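Local coordinates for conserved uncharacterized protein (predicted phosphoesterase COG0622) (Streptococcus pneumoniae, PDB 3CK2), which is a predicted metal-dependent phosphoesterase of the calcineurin-like superfamily, carrying two manganese ions and probably hydrolysing a phosphate ester whose identity is not established, at residues Val33-His38 / Thr73-Thr78. Sequence-based numbering, arbitrary orientation.
Sequences VDAVFH and TELGST
Leu75 reaches across to Asp34 and Ala35, its methyl CD2 lying 4.0 Å from Ala35 CB and equally near Asp34 CB, with CD1 close to the backbone O of Asp34. The small side chain of Ala35 leaves room for the branched leucine, while the side chain of Asp34 meets it with its methylene; its carboxylate turns elsewhere, OD2 accepting a hydrogen bond from the backbone N of Thr8. Leucine suits this margin because its other apolar neighbours, Ile9 and Ile80, belong to the two sheets that meet here.

Phe37 and Thr73, whose side chains approach from opposite directions, make a van der Waals contact of ring edge with hydroxyl and methyl. Thr73 OG1 sits in the plane of the phenyl ring at its edge, 3.8 Å from Phe37 CE1, and Thr73 CG2 is 4.2 Å from Phe37 CZ. With OG1 next to the main-chain N and CG2 opposite that N (chi1 -59°), threonine brings both branches to the ring, the hydroxyl also hydrogen-bonded to Arg55 NE. Phe37, buried, touches Ile80 and Gln82 as well.

No hydrogen bond links the two segments; polar groups are bonded within the turn or to neighbouring strands. Leu75 to Thr78 form a type II' turn, closed by Leu75 N to Thr78 O and Thr78 N to Leu75 O, both 2.7 Å, with Gly76 taking the positive phi (46°). Side chains of strand 70-75, outermost in its sheet, thus pack against those of strand 35-38 between the two facing mixed sheets of the calcineurin-like alpha/beta sandwich, with helices outside.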
loop_
_atom_site.group_PDB
_atom_site.type_symbol
_atom_site.label_atom_id
_atom_site.label_comp_id
_atom_site.label_asym_id
_atom_site.label_seq_id
_atom_site.Cartn_x
_atom_site.Cartn_y
_atom_site.Cartn_z
ATOM N N VAL A 33 9.639 -9.521 -6.189
ATOM C CA VAL A 33 8.745 -9.700 -5.047
ATOM C C VAL A 33 7.436 -10.248 -5.628
ATOM O O VAL A 33 7.253 -10.267 -6.866
ATOM C CB VAL A 33 8.525 -8.347 -4.277
ATOM C CG1 VAL A 33 9.816 -7.870 -3.664
ATOM C CG2 VAL A 33 7.960 -7.286 -5.185
ATOM N N ASP A 34 6.510 -10.681 -4.774
ATOM C CA ASP A 34 5.239 -11.219 -5.283
ATOM C C ASP A 34 4.283 -10.184 -5.895
ATOM O O ASP A 34 3.538 -10.515 -6.789
ATOM C CB ASP A 34 4.533 -12.022 -4.194
ATOM C CG ASP A 34 5.357 -13.179 -3.737
ATOM O OD1 ASP A 34 5.115 -14.309 -4.211
ATOM O OD2 ASP A 34 6.298 -12.943 -2.969
ATOM N N ALA A 35 4.317 -8.934 -5.434
ATOM C CA ALA A 35 3.447 -7.894 -5.972
ATOM C C ALA A 35 3.954 -6.544 -5.518
ATOM O O ALA A 35 4.588 -6.432 -4.470
ATOM C CB ALA A 35 1.983 -8.106 -5.516
ATOM N N VAL A 36 3.676 -5.522 -6.345
ATOM C CA VAL A 36 3.978 -4.144 -6.055
ATOM C C VAL A 36 2.687 -3.362 -6.154
ATOM O O VAL A 36 2.001 -3.448 -7.164
ATOM C CB VAL A 36 5.089 -3.569 -6.991
ATOM C CG1 VAL A 36 5.376 -2.075 -6.657
ATOM C CG2 VAL A 36 6.364 -4.398 -6.866
ATOM N N PHE A 37 2.371 -2.579 -5.111
ATOM C CA PHE A 37 1.106 -1.804 -5.041
ATOM C C PHE A 37 1.299 -0.295 -4.935
ATOM O O PHE A 37 2.177 0.180 -4.220
ATOM C CB PHE A 37 0.279 -2.231 -3.817
ATOM C CG PHE A 37 -0.085 -3.655 -3.825
ATOM C CD1 PHE A 37 -1.283 -4.059 -4.367
ATOM C CD2 PHE A 37 0.785 -4.609 -3.312
ATOM C CE1 PHE A 37 -1.635 -5.377 -4.393
ATOM C CE2 PHE A 37 0.440 -5.950 -3.353
ATOM C CZ PHE A 37 -0.785 -6.329 -3.902
ATOM N N HIS A 38 0.416 0.457 -5.573
ATOM C CA HIS A 38 0.408 1.911 -5.426
ATOM C C HIS A 38 -1.015 2.277 -5.073
ATOM O O HIS A 38 -1.915 1.897 -5.775
ATOM C CB HIS A 38 0.885 2.589 -6.708
ATOM C CG HIS A 38 1.114 4.053 -6.575
ATOM N ND1 HIS A 38 0.129 4.931 -6.178
ATOM C CD2 HIS A 38 2.207 4.805 -6.835
ATOM C CE1 HIS A 38 0.624 6.154 -6.161
ATOM N NE2 HIS A 38 1.892 6.105 -6.537
ATOM N N THR A 73 -6.604 -8.345 -5.003
ATOM C CA THR A 73 -5.481 -9.089 -5.500
ATOM C C THR A 73 -5.325 -10.335 -4.637
ATOM O O THR A 73 -5.082 -10.256 -3.467
ATOM C CB THR A 73 -4.212 -8.259 -5.485
ATOM O OG1 THR A 73 -4.392 -7.103 -6.278
ATOM C CG2 THR A 73 -3.113 -9.000 -6.075
ATOM N N GLU A 74 -5.526 -11.494 -5.224
ATOM C CA GLU A 74 -5.415 -12.722 -4.477
ATOM C C GLU A 74 -4.065 -13.259 -4.767
ATOM O O GLU A 74 -3.712 -13.478 -5.896
ATOM C CB GLU A 74 -6.507 -13.711 -4.818
ATOM C CG GLU A 74 -7.830 -13.061 -5.021
ATOM C CD GLU A 74 -8.955 -13.698 -4.267
ATOM O OE1 GLU A 74 -10.087 -13.255 -4.455
ATOM O OE2 GLU A 74 -8.724 -14.631 -3.498
ATOM N N LEU A 75 -3.287 -13.411 -3.723
ATOM C CA LEU A 75 -1.919 -13.778 -3.875
ATOM C C LEU A 75 -1.789 -15.071 -3.143
ATOM O O LEU A 75 -1.769 -15.092 -1.931
ATOM C CB LEU A 75 -1.053 -12.701 -3.244
ATOM C CG LEU A 75 0.182 -12.212 -3.947
ATOM C CD1 LEU A 75 -0.089 -11.771 -5.291
ATOM C CD2 LEU A 75 0.769 -11.119 -3.183
ATOM N N GLY A 76 -1.755 -16.161 -3.890
ATOM C CA GLY A 76 -1.901 -17.469 -3.308
ATOM C C GLY A 76 -3.043 -17.480 -2.336
ATOM O O GLY A 76 -4.156 -17.179 -2.671
ATOM N N SER A 77 -2.739 -17.800 -1.102
ATOM C CA SER A 77 -3.717 -17.884 -0.024
ATOM C C SER A 77 -3.961 -16.546 0.678
ATOM O O SER A 77 -4.753 -16.482 1.624
ATOM C CB SER A 77 -3.266 -18.933 0.990
ATOM O OG SER A 77 -2.101 -18.479 1.637
ATOM N N THR A 78 -3.305 -15.479 0.198
ATOM C CA THR A 78 -3.422 -14.142 0.764
ATOM C C THR A 78 -4.302 -13.214 -0.074
ATOM O O THR A 78 -3.912 -12.809 -1.161
ATOM C CB THR A 78 -2.044 -13.512 0.868
ATOM O OG1 THR A 78 -1.215 -14.369 1.648
ATOM C CG2 THR A 78 -2.114 -12.102 1.504
#